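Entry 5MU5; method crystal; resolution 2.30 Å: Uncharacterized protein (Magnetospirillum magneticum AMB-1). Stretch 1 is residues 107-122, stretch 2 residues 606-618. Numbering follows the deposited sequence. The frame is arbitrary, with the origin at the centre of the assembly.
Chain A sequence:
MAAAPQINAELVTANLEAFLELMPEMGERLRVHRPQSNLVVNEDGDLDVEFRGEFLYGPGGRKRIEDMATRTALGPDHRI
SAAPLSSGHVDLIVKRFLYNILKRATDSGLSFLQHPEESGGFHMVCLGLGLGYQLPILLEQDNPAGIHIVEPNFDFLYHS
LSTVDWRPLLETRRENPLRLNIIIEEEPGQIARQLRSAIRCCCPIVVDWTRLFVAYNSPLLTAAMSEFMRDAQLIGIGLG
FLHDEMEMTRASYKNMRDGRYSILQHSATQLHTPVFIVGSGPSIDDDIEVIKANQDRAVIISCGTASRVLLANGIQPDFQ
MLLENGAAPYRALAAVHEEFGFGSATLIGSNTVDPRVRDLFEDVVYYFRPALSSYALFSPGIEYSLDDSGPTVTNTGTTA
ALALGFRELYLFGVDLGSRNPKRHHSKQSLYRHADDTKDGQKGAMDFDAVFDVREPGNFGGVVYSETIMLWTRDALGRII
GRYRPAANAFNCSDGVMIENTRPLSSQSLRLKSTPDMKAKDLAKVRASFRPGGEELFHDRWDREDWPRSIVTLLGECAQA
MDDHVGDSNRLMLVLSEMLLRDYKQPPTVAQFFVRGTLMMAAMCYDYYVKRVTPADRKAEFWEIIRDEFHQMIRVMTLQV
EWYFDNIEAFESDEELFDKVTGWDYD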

ATOM      1  N   ASP A 107     -22.789 -26.869  -9.101  1.00 46.58           N
ATOM      2  CA  ASP A 107     -23.074 -28.275  -9.388  1.00 47.28           C
ATOM      3  C   ASP A 107     -24.054 -28.844  -8.374  1.00 46.73           C
ATOM      4  O   ASP A 107     -24.866 -29.673  -8.725  1.00 48.10           O
ATOM      5  CB  ASP A 107     -21.797 -29.125  -9.386  1.00 48.73           C
ATOM      6  CG  ASP A 107     -20.904 -28.855 -10.595  1.00 51.08           C
ATOM      7  OD1 ASP A 107     -21.365 -28.155 -11.521  1.00 55.28           O
ATOM      8  OD2 ASP A 107     -19.750 -29.349 -10.627  1.00 50.23           O
ATOM      9  N   SER A 108     -23.980 -28.390  -7.127  1.00 46.19           N
ATOM     10  CA  SER A 108     -24.831 -28.906  -6.060  1.00 47.34           C
ATOM     11  C   SER A 108     -26.193 -28.224  -5.978  1.00 47.13           C
ATOM     12  O   SER A 108     -27.006 -28.587  -5.135  1.00 46.33           O
ATOM     13  CB  SER A 108     -24.120 -28.837  -4.698  1.00 47.11           C
ATOM     14  OG  SER A 108     -24.088 -27.516  -4.196  1.00 47.91           O
ATOM     15  N   GLY A 109     -26.453 -27.255  -6.847  1.00 46.70           N
ATOM     16  CA  GLY A 109     -27.767 -26.624  -6.883  1.00 48.38           C
ATOM     17  C   GLY A 109     -27.832 -25.274  -6.195  1.00 48.04           C
ATOM     18  O   GLY A 109     -28.893 -24.658  -6.121  1.00 49.07           O
ATOM     19  N   LEU A 110     -26.694 -24.804  -5.709  1.00 47.36           N
ATOM     20  CA  LEU A 110     -26.623 -23.506  -5.085  1.00 45.88           C
ATOM     21  C   LEU A 110     -26.430 -22.459  -6.167  1.00 47.07           C
ATOM     22  O   LEU A 110     -25.879 -22.748  -7.237  1.00 44.72           O
ATOM     23  CB  LEU A 110     -25.452 -23.447  -4.107  1.00 43.69           C
ATOM     24  CG  LEU A 110     -25.414 -24.552  -3.061  1.00 44.01           C
ATOM     25  CD1 LEU A 110     -24.169 -24.369  -2.200  1.00 44.06           C
ATOM     26  CD2 LEU A 110     -26.660 -24.554  -2.203  1.00 43.63           C
ATOM     27  N   SER A 111     -26.906 -21.249  -5.888  1.00 46.30           N
ATOM     28  CA  SER A 111     -26.636 -20.105  -6.745  1.00 48.22           C
ATOM     29  C   SER A 111     -26.285 -18.904  -5.863  1.00 46.27           C
ATOM     30  O   SER A 111     -26.230 -19.011  -4.634  1.00 45.01           O
ATOM     31  CB  SER A 111     -27.830 -19.804  -7.625  1.00 51.02           C
ATOM     32  OG  SER A 111     -28.934 -19.504  -6.803  1.00 55.12           O
ATOM     33  N   PHE A 112     -26.040 -17.767  -6.493  1.00 47.00           N
ATOM     34  CA  PHE A 112     -25.539 -16.599  -5.786  1.00 45.54           C
ATOM     35  C   PHE A 112     -26.346 -15.365  -6.113  1.00 47.04           C
ATOM     36  O   PHE A 112     -26.511 -15.029  -7.259  1.00 48.84           O
ATOM     37  CB  PHE A 112     -24.071 -16.404  -6.134  1.00 44.13           C
ATOM     38  CG  PHE A 112     -23.215 -17.557  -5.696  1.00 44.82           C
ATOM     39  CD1 PHE A 112     -22.798 -17.656  -4.375  1.00 43.36           C
ATOM     40  CD2 PHE A 112     -22.908 -18.581  -6.567  1.00 45.76           C
ATOM     41  CE1 PHE A 112     -22.050 -18.732  -3.941  1.00 44.35           C
ATOM     42  CE2 PHE A 112     -22.147 -19.661  -6.138  1.00 47.27           C
ATOM     43  CZ  PHE A 112     -21.723 -19.735  -4.823  1.00 45.66           C
ATOM     44  N   LEU A 113     -26.882 -14.715  -5.087  1.00 46.42           N
ATOM     45  CA  LEU A 113     -27.582 -13.471  -5.264  1.00 45.48           C
ATOM     46  C   LEU A 113     -26.593 -12.359  -5.589  1.00 44.83           C
ATOM     47  O   LEU A 113     -25.417 -12.423  -5.236  1.00 43.35           O
ATOM     48  CB  LEU A 113     -28.290 -13.091  -3.977  1.00 46.10           C
ATOM     49  CG  LEU A 113     -29.300 -14.047  -3.378  1.00 48.53           C
ATOM     50  CD1 LEU A 113     -29.580 -13.592  -1.959  1.00 49.66           C
ATOM     51  CD2 LEU A 113     -30.577 -14.094  -4.212  1.00 50.41           C
ATOM     52  N   GLN A 114     -27.087 -11.309  -6.226  1.00 46.95           N
ATOM     53  CA  GLN A 114     -26.266 -10.137  -6.496  1.00 47.48           C
ATOM     54  C   GLN A 114     -25.893  -9.476  -5.165  1.00 45.97           C
ATOM     55  O   GLN A 114     -24.763  -9.114  -4.947  1.00 43.71           O
ATOM     56  CB  GLN A 114     -27.031  -9.139  -7.366  1.00 49.94           C
ATOM     57  CG  GLN A 114     -26.148  -8.013  -7.902  1.00 55.43           C
ATOM     58  CD  GLN A 114     -26.925  -6.793  -8.407  1.00 58.52           C
ATOM     59  OE1 GLN A 114     -28.140  -6.830  -8.602  1.00 63.25           O
ATOM     60  NE2 GLN A 114     -26.208  -5.700  -8.618  1.00 62.50           N
ATOM     61  N   HIS A 115     -26.867  -9.330  -4.276  1.00 47.07           N
ATOM     62  CA  HIS A 115     -26.658  -8.673  -2.993  1.00 47.34           C
ATOM     63  C   HIS A 115     -27.036  -9.643  -1.900  1.00 46.37           C
ATOM     64  O   HIS A 115     -27.931 -10.460  -2.086  1.00 43.83           O
ATOM     65  CB  HIS A 115     -27.522  -7.397  -2.879  1.00 45.91           C
ATOM     66  CG  HIS A 115     -27.208  -6.354  -3.910  1.00 47.13           C
ATOM     67  ND1 HIS A 115     -25.923  -5.901  -4.139  1.00 47.94           N
ATOM     68  CD2 HIS A 115     -28.009  -5.655  -4.754  1.00 46.83           C
ATOM     69  CE1 HIS A 115     -25.943  -4.983  -5.090  1.00 48.92           C
ATOM     70  NE2 HIS A 115     -27.195  -4.820  -5.483  1.00 49.46           N
ATOM     71  N   PRO A 116     -26.363  -9.567  -0.748  1.00 45.29           N
ATOM     72  CA  PRO A 116     -26.801 -10.456   0.318  1.00 47.06           C
ATOM     73  C   PRO A 116     -28.254 -10.178   0.771  1.00 49.97           C
ATOM     74  O   PRO A 116     -28.704  -9.030   0.767  1.00 48.44           O
ATOM     75  CB  PRO A 116     -25.828 -10.126   1.458  1.00 44.38           C
ATOM     76  CG  PRO A 116     -24.647  -9.530   0.797  1.00 42.40           C
ATOM     77  CD  PRO A 116     -25.219  -8.750  -0.337  1.00 44.37           C
ATOM     78  N   GLU A 117     -28.967 -11.228   1.155  1.00 53.17           N
ATOM     79  CA  GLU A 117     -30.289 -11.085   1.774  1.00 59.28           C
ATOM     80  C   GLU A 117     -30.205 -11.024   3.297  1.00 60.46           C
ATOM     81  O   GLU A 117     -31.222 -10.911   3.969  1.00 64.20           O
ATOM     82  CB  GLU A 117     -31.215 -12.226   1.364  1.00 63.33           C
ATOM     83  CG  GLU A 117     -32.062 -11.889   0.144  1.00 72.19           C
ATOM     84  CD  GLU A 117     -32.891 -13.068  -0.353  1.00 82.03           C
ATOM     85  OE1 GLU A 117     -32.959 -14.109   0.345  1.00 88.93           O
ATOM     86  OE2 GLU A 117     -33.480 -12.951  -1.449  1.00 87.60           O
ATOM     87  N   GLU A 118     -28.995 -11.077   3.831  1.00 65.24           N
ATOM     88  CA  GLU A 118     -28.770 -11.069   5.261  1.00 67.47           C
ATOM     89  C   GLU A 118     -28.017  -9.791   5.670  1.00 63.31           C
ATOM     90  O   GLU A 118     -27.228  -9.246   4.907  1.00 62.26           O
ATOM     91  CB  GLU A 118     -27.963 -12.324   5.652  1.00 71.97           C
ATOM     92  CG  GLU A 118     -26.636 -12.489   4.883  1.00 76.54           C
ATOM     93  CD  GLU A 118     -25.780 -13.667   5.339  1.00 82.26           C
ATOM     94  OE1 GLU A 118     -26.303 -14.582   6.025  1.00 91.81           O
ATOM     95  OE2 GLU A 118     -24.567 -13.669   5.008  1.00 83.54           O
ATOM     96  N   SER A 119     -28.287  -9.301   6.870  1.00 64.73           N
ATOM     97  CA  SER A 119     -27.495  -8.217   7.447  1.00 63.45           C
ATOM     98  C   SER A 119     -26.207  -8.851   7.935  1.00 62.20           C
ATOM     99  O   SER A 119     -26.200 -10.021   8.303  1.00 69.93           O
ATOM    100  CB  SER A 119     -28.211  -7.549   8.627  1.00 63.94           C
ATOM    101  OG  SER A 119     -29.152  -6.601   8.173  1.00 69.53           O
ATOM    102  N   GLY A 120     -25.125  -8.087   7.948  1.00 54.14           N
ATOM    103  CA  GLY A 120     -23.844  -8.610   8.410  1.00 51.17           C
ATOM    104  C   GLY A 120     -22.683  -7.690   8.080  1.00 49.01           C
ATOM    105  O   GLY A 120     -22.786  -6.471   8.238  1.00 48.55           O
ATOM    106  N   GLY A 121     -21.580  -8.264   7.614  1.00 46.18           N
ATOM    107  CA  GLY A 121     -20.382  -7.492   7.291  1.00 43.71           C
ATOM    108  C   GLY A 121     -19.455  -7.346   8.492  1.00 43.44           C
ATOM    109  O   GLY A 121     -19.911  -7.160   9.645  1.00 42.74           O
ATOM    110  N   PHE A 122     -18.156  -7.433   8.215  1.00 39.30           N
ATOM    111  CA  PHE A 122     -17.133  -7.390   9.241  1.00 39.42           C
ATOM    112  C   PHE A 122     -17.046  -6.017   9.867  1.00 39.79           C
ATOM    113  O   PHE A 122     -17.010  -5.904  11.092  1.00 40.29           O
ATOM    114  CB  PHE A 122     -15.780  -7.750   8.646  1.00 38.74           C
ATOM    115  CG  PHE A 122     -14.696  -7.919   9.664  1.00 37.87           C
ATOM    116  CD1 PHE A 122     -14.041  -6.819  10.186  1.00 39.94           C
ATOM    117  CD2 PHE A 122     -14.322  -9.178  10.086  1.00 39.10           C
ATOM    118  CE1 PHE A 122     -13.035  -6.962  11.130  1.00 41.20           C
ATOM    119  CE2 PHE A 122     -13.309  -9.338  11.015  1.00 41.09           C
ATOM    120  CZ  PHE A 122     -12.671  -8.228  11.550  1.00 41.51           C
TER
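Stretch 2, residues 606-618: DYYVKRVTPADRK

Stretch 2 enters in a helix that takes in residues 606-609, extends into a short strand at 612-613, turns through a cis peptide bond before Pro614 and a 3-10 segment at 615-616, and starts a new helix at Lys618, with Arg617 at its N-cap position. It runs antiparallel to stretch 1. The register establishes this: Ser111 faces Thr613 with CA atoms 5.4 Å apart, and Phe112 faces Val612 with CA atoms 4.6 Å apart, so one number rises as the other falls. Together the two stretches bury 963 Å², counted over both sides.

The Ser111-Thr613 pair is the hydrogen-bonded one. Ser111 N donates to Thr613 O at 2.9 Å and Thr613 N to Ser111 O at 2.8 Å, with angles of 166° and 174° that indicate nearly straight bonds. A third rung, Leu113 N to Arg611 O at 2.8 Å, carries the ladder beyond the assigned strand. Phe112 and Val612 form the non-hydrogen-bonded pair between these rungs, where the backbones approach through CA-H...O contacts: Phe112 CA to Arg611 O is 3.3 Å and Val612 CA to Ser111 O is 3.5 Å.

The two faces of this small sheet differ in character. On one, Ser111 OG donates to Thr613 OG1 at 3.1 Å, while Thr613 CG2 packs 3.4 Å from Leu113 CG. On the other, Phe112 (chi1 m) fills the hollow between Val612 and Tyr608 on the incoming helix: its CE1 lies 3.8 Å from Val612 CG2 and 3.8 Å from Tyr608 CB. The edge of Tyr608 points at the face of the Phe112 ring, with centroids 5.3 Å apart and planes at 73°. Leu110 extends the apolar patch, its CD1 4.0 Å from Val612 CG2 and its CD2 4.0 Å from Pro614 CD.

Arginines pack against both flanks of the pairing. Arg617 presents a guanidinium face to Leu110, CD2 to CZ being 3.6 Å, while its NH2 and NH1 both donate to Ser108 O, at 2.8 and 3.2 Å. Next to that carbonyl, Gly109 ends a helix in a Schellman motif with phi at 101°. An ideal CB there would lie 3.2 Å from Arg617 NH1, so the bare backbone leaves room for the guanidinium. Arg611 leaves its backbone with chi1 m and is extended through chi2 and chi3, both t, and its NE donates to Gln114 O at 3.0 Å; Pro116 covers one face of this second guanidinium, with its CD 3.7 Å from Arg611 CZ.

Pro116 also reaches Lys610, where CB of the proline is 3.4 Å from the lysine O. Water 1 bridges Glu117 N, at 2.8 Å, to that same Lys610 O, at 2.4 Å. Glu118 then projects toward stretch 2: its OE2 lies 3.3 Å from Lys610 CA, and its OE1 forms a salt bridge with Lys618 NZ at 3.3 Å, a weak hydrogen bond as well.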

ATOM      1  N   ASP A 606     -15.533 -14.852   1.249  1.00 42.80           N
ATOM      2  CA  ASP A 606     -16.347 -13.996   2.092  1.00 43.29           C
ATOM      3  C   ASP A 606     -17.446 -13.322   1.270  1.00 43.44           C
ATOM      4  O   ASP A 606     -18.587 -13.175   1.723  1.00 42.11           O
ATOM      5  CB  ASP A 606     -15.487 -12.946   2.791  1.00 42.68           C
ATOM      6  CG  ASP A 606     -16.321 -11.918   3.517  1.00 50.38           C
ATOM      7  OD1 ASP A 606     -16.870 -12.230   4.611  1.00 49.95           O
ATOM      8  OD2 ASP A 606     -16.458 -10.784   2.972  1.00 54.17           O
ATOM      9  N   TYR A 607     -17.091 -12.915   0.058  1.00 42.18           N
ATOM     10  CA  TYR A 607     -18.028 -12.291  -0.834  1.00 40.88           C
ATOM     11  C   TYR A 607     -19.158 -13.270  -1.166  1.00 40.89           C
ATOM     12  O   TYR A 607     -20.341 -12.930  -1.068  1.00 38.68           O
ATOM     13  CB  TYR A 607     -17.329 -11.820  -2.120  1.00 42.18           C
ATOM     14  CG  TYR A 607     -18.278 -11.159  -3.090  1.00 44.06           C
ATOM     15  CD1 TYR A 607     -18.534  -9.798  -3.025  1.00 45.67           C
ATOM     16  CD2 TYR A 607     -18.946 -11.908  -4.043  1.00 45.27           C
ATOM     17  CE1 TYR A 607     -19.428  -9.196  -3.901  1.00 50.54           C
ATOM     18  CE2 TYR A 607     -19.832 -11.325  -4.924  1.00 49.60           C
ATOM     19  CZ  TYR A 607     -20.070  -9.964  -4.855  1.00 52.36           C
ATOM     20  OH  TYR A 607     -20.967  -9.391  -5.736  1.00 57.93           O
ATOM     21  N   TYR A 608     -18.799 -14.491  -1.538  1.00 40.48           N
ATOM     22  CA  TYR A 608     -19.816 -15.438  -2.001  1.00 41.40           C
ATOM     23  C   TYR A 608     -20.658 -16.100  -0.908  1.00 41.18           C
ATOM     24  O   TYR A 608     -21.847 -16.356  -1.140  1.00 40.89           O
ATOM     25  CB  TYR A 608     -19.216 -16.449  -2.983  1.00 40.79           C
ATOM     26  CG  TYR A 608     -18.837 -15.796  -4.309  1.00 41.94           C
ATOM     27  CD1 TYR A 608     -19.818 -15.403  -5.206  1.00 44.38           C
ATOM     28  CD2 TYR A 608     -17.503 -15.565  -4.657  1.00 41.00           C
ATOM     29  CE1 TYR A 608     -19.490 -14.810  -6.418  1.00 46.33           C
ATOM     30  CE2 TYR A 608     -17.169 -14.968  -5.855  1.00 41.42           C
ATOM     31  CZ  TYR A 608     -18.166 -14.594  -6.732  1.00 45.84           C
ATOM     32  OH  TYR A 608     -17.871 -13.997  -7.931  1.00 49.01           O
ATOM     33  N   VAL A 609     -20.091 -16.355   0.278  1.00 39.67           N
ATOM     34  CA  VAL A 609     -20.902 -16.976   1.339  1.00 43.11           C
ATOM     35  C   VAL A 609     -22.089 -16.124   1.805  1.00 43.11           C
ATOM     36  O   VAL A 609     -23.118 -16.670   2.205  1.00 43.68           O
ATOM     37  CB  VAL A 609     -20.120 -17.367   2.617  1.00 46.72           C
ATOM     38  CG1 VAL A 609     -19.193 -18.499   2.333  1.00 51.35           C
ATOM     39  CG2 VAL A 609     -19.379 -16.186   3.209  1.00 47.25           C
ATOM     40  N   LYS A 610     -21.932 -14.806   1.810  1.00 40.53           N
ATOM     41  CA  LYS A 610     -23.038 -13.918   2.148  1.00 43.41           C
ATOM     42  C   LYS A 610     -24.161 -13.931   1.102  1.00 41.22           C
ATOM     43  O   LYS A 610     -25.236 -13.460   1.373  1.00 40.74           O
ATOM     44  CB  LYS A 610     -22.575 -12.468   2.175  1.00 44.66           C
ATOM     45  CG  LYS A 610     -21.572 -12.084   3.219  1.00 43.75           C
ATOM     46  CD  LYS A 610     -21.442 -10.576   3.137  1.00 43.82           C
ATOM     47  CE  LYS A 610     -20.155 -10.116   3.770  1.00 45.47           C
ATOM     48  NZ  LYS A 610     -19.008 -10.343   2.850  1.00 46.08           N
ATOM     49  N   ARG A 611     -23.869 -14.406  -0.098  1.00 39.85           N
ATOM     50  CA  ARG A 611     -24.788 -14.319  -1.227  1.00 41.51           C
ATOM     51  C   ARG A 611     -25.295 -15.676  -1.688  1.00 43.56           C
ATOM     52  O   ARG A 611     -26.104 -15.768  -2.607  1.00 43.23           O
ATOM     53  CB  ARG A 611     -24.071 -13.607  -2.379  1.00 40.30           C
ATOM     54  CG  ARG A 611     -23.819 -12.131  -2.094  1.00 37.84           C
ATOM     55  CD  ARG A 611     -22.962 -11.481  -3.164  1.00 37.57           C
ATOM     56  NE  ARG A 611     -22.792 -10.038  -2.945  1.00 35.78           N
ATOM     57  CZ  ARG A 611     -22.009  -9.494  -2.010  1.00 35.45           C
ATOM     58  NH1 ARG A 611     -21.294 -10.238  -1.165  1.00 33.91           N
ATOM     59  NH2 ARG A 611     -21.916  -8.185  -1.929  1.00 36.65           N
ATOM     60  N   VAL A 612     -24.843 -16.739  -1.037  1.00 46.36           N
ATOM     61  CA  VAL A 612     -25.249 -18.070  -1.452  1.00 48.23           C
ATOM     62  C   VAL A 612     -26.720 -18.350  -1.104  1.00 48.66           C
ATOM     63  O   VAL A 612     -27.169 -18.049  -0.013  1.00 48.27           O
ATOM     64  CB  VAL A 612     -24.316 -19.147  -0.854  1.00 48.59           C
ATOM     65  CG1 VAL A 612     -24.564 -19.333   0.631  1.00 48.83           C
ATOM     66  CG2 VAL A 612     -24.472 -20.454  -1.614  1.00 49.76           C
ATOM     67  N   THR A 613     -27.461 -18.893  -2.070  1.00 51.96           N
ATOM     68  CA  THR A 613     -28.833 -19.363  -1.852  1.00 57.01           C
ATOM     69  C   THR A 613     -28.943 -20.785  -2.383  1.00 57.19           C
ATOM     70  O   THR A 613     -28.214 -21.162  -3.311  1.00 56.45           O
ATOM     71  CB  THR A 613     -29.901 -18.513  -2.577  1.00 59.72           C
ATOM     72  OG1 THR A 613     -29.625 -18.482  -3.983  1.00 60.39           O
ATOM     73  CG2 THR A 613     -29.915 -17.106  -2.017  1.00 63.99           C
ATOM     74  N   PRO A 614     -29.872 -21.570  -1.828  1.00 55.09           N
ATOM     75  CA  PRO A 614     -30.797 -21.264  -0.726  1.00 55.28           C
ATOM     76  C   PRO A 614     -30.097 -21.082   0.620  1.00 55.19           C
ATOM     77  O   PRO A 614     -29.195 -21.856   0.978  1.00 55.37           O
ATOM     78  CB  PRO A 614     -31.689 -22.500  -0.655  1.00 55.20           C
ATOM     79  CG  PRO A 614     -31.578 -23.156  -1.977  1.00 55.43           C
ATOM     80  CD  PRO A 614     -30.273 -22.765  -2.586  1.00 55.56           C
ATOM     81  N   ALA A 615     -30.548 -20.088   1.371  1.00 53.97           N
ATOM     82  CA  ALA A 615     -29.930 -19.717   2.637  1.00 56.25           C
ATOM     83  C   ALA A 615     -29.800 -20.879   3.640  1.00 57.45           C
ATOM     84  O   ALA A 615     -28.804 -20.961   4.359  1.00 61.83           O
ATOM     85  CB  ALA A 615     -30.677 -18.534   3.261  1.00 55.75           C
ATOM     86  N   ASP A 616     -30.776 -21.780   3.679  1.00 56.80           N
ATOM     87  CA  ASP A 616     -30.709 -22.918   4.604  1.00 59.70           C
ATOM     88  C   ASP A 616     -29.686 -23.983   4.194  1.00 56.65           C
ATOM     89  O   ASP A 616     -29.469 -24.931   4.933  1.00 55.92           O
ATOM     90  CB  ASP A 616     -32.093 -23.554   4.818  1.00 64.66           C
ATOM     91  CG  ASP A 616     -32.687 -24.137   3.541  1.00 69.95           C
ATOM     92  OD1 ASP A 616     -32.147 -23.874   2.440  1.00 74.58           O
ATOM     93  OD2 ASP A 616     -33.705 -24.857   3.646  1.00 72.07           O
ATOM     94  N   ARG A 617     -29.078 -23.837   3.021  1.00 53.88           N
ATOM     95  CA  ARG A 617     -27.993 -24.718   2.601  1.00 54.29           C
ATOM     96  C   ARG A 617     -26.627 -23.999   2.677  1.00 52.26           C
ATOM     97  O   ARG A 617     -25.639 -24.475   2.129  1.00 51.06           O
ATOM     98  CB  ARG A 617     -28.254 -25.240   1.182  1.00 54.06           C
ATOM     99  CG  ARG A 617     -29.458 -26.184   1.090  1.00 55.59           C
ATOM    100  CD  ARG A 617     -29.703 -26.700  -0.331  1.00 55.00           C
ATOM    101  NE  ARG A 617     -28.586 -27.518  -0.795  1.00 54.91           N
ATOM    102  CZ  ARG A 617     -28.304 -27.796  -2.070  1.00 53.80           C
ATOM    103  NH1 ARG A 617     -29.057 -27.360  -3.056  1.00 54.49           N
ATOM    104  NH2 ARG A 617     -27.244 -28.532  -2.359  1.00 55.08           N
ATOM    105  N   LYS A 618     -26.578 -22.860   3.358  1.00 49.74           N
ATOM    106  CA  LYS A 618     -25.332 -22.095   3.501  1.00 49.06           C
ATOM    107  C   LYS A 618     -24.180 -22.934   4.090  1.00 45.00           C
ATOM    108  O   LYS A 618     -23.042 -22.811   3.634  1.00 46.27           O
ATOM    109  CB  LYS A 618     -25.572 -20.839   4.358  1.00 50.66           C
ATOM    110  CG  LYS A 618     -24.383 -19.900   4.472  1.00 54.17           C
ATOM    111  CD  LYS A 618     -24.746 -18.652   5.267  1.00 59.58           C
ATOM    112  CE  LYS A 618     -23.501 -17.849   5.575  1.00 68.51           C
ATOM    113  NZ  LYS A 618     -23.768 -16.651   6.412  1.00 74.75           N
TER
HETATM  114  O   HOH W   1     -27.655 -13.694   1.161  1.00 45.05           O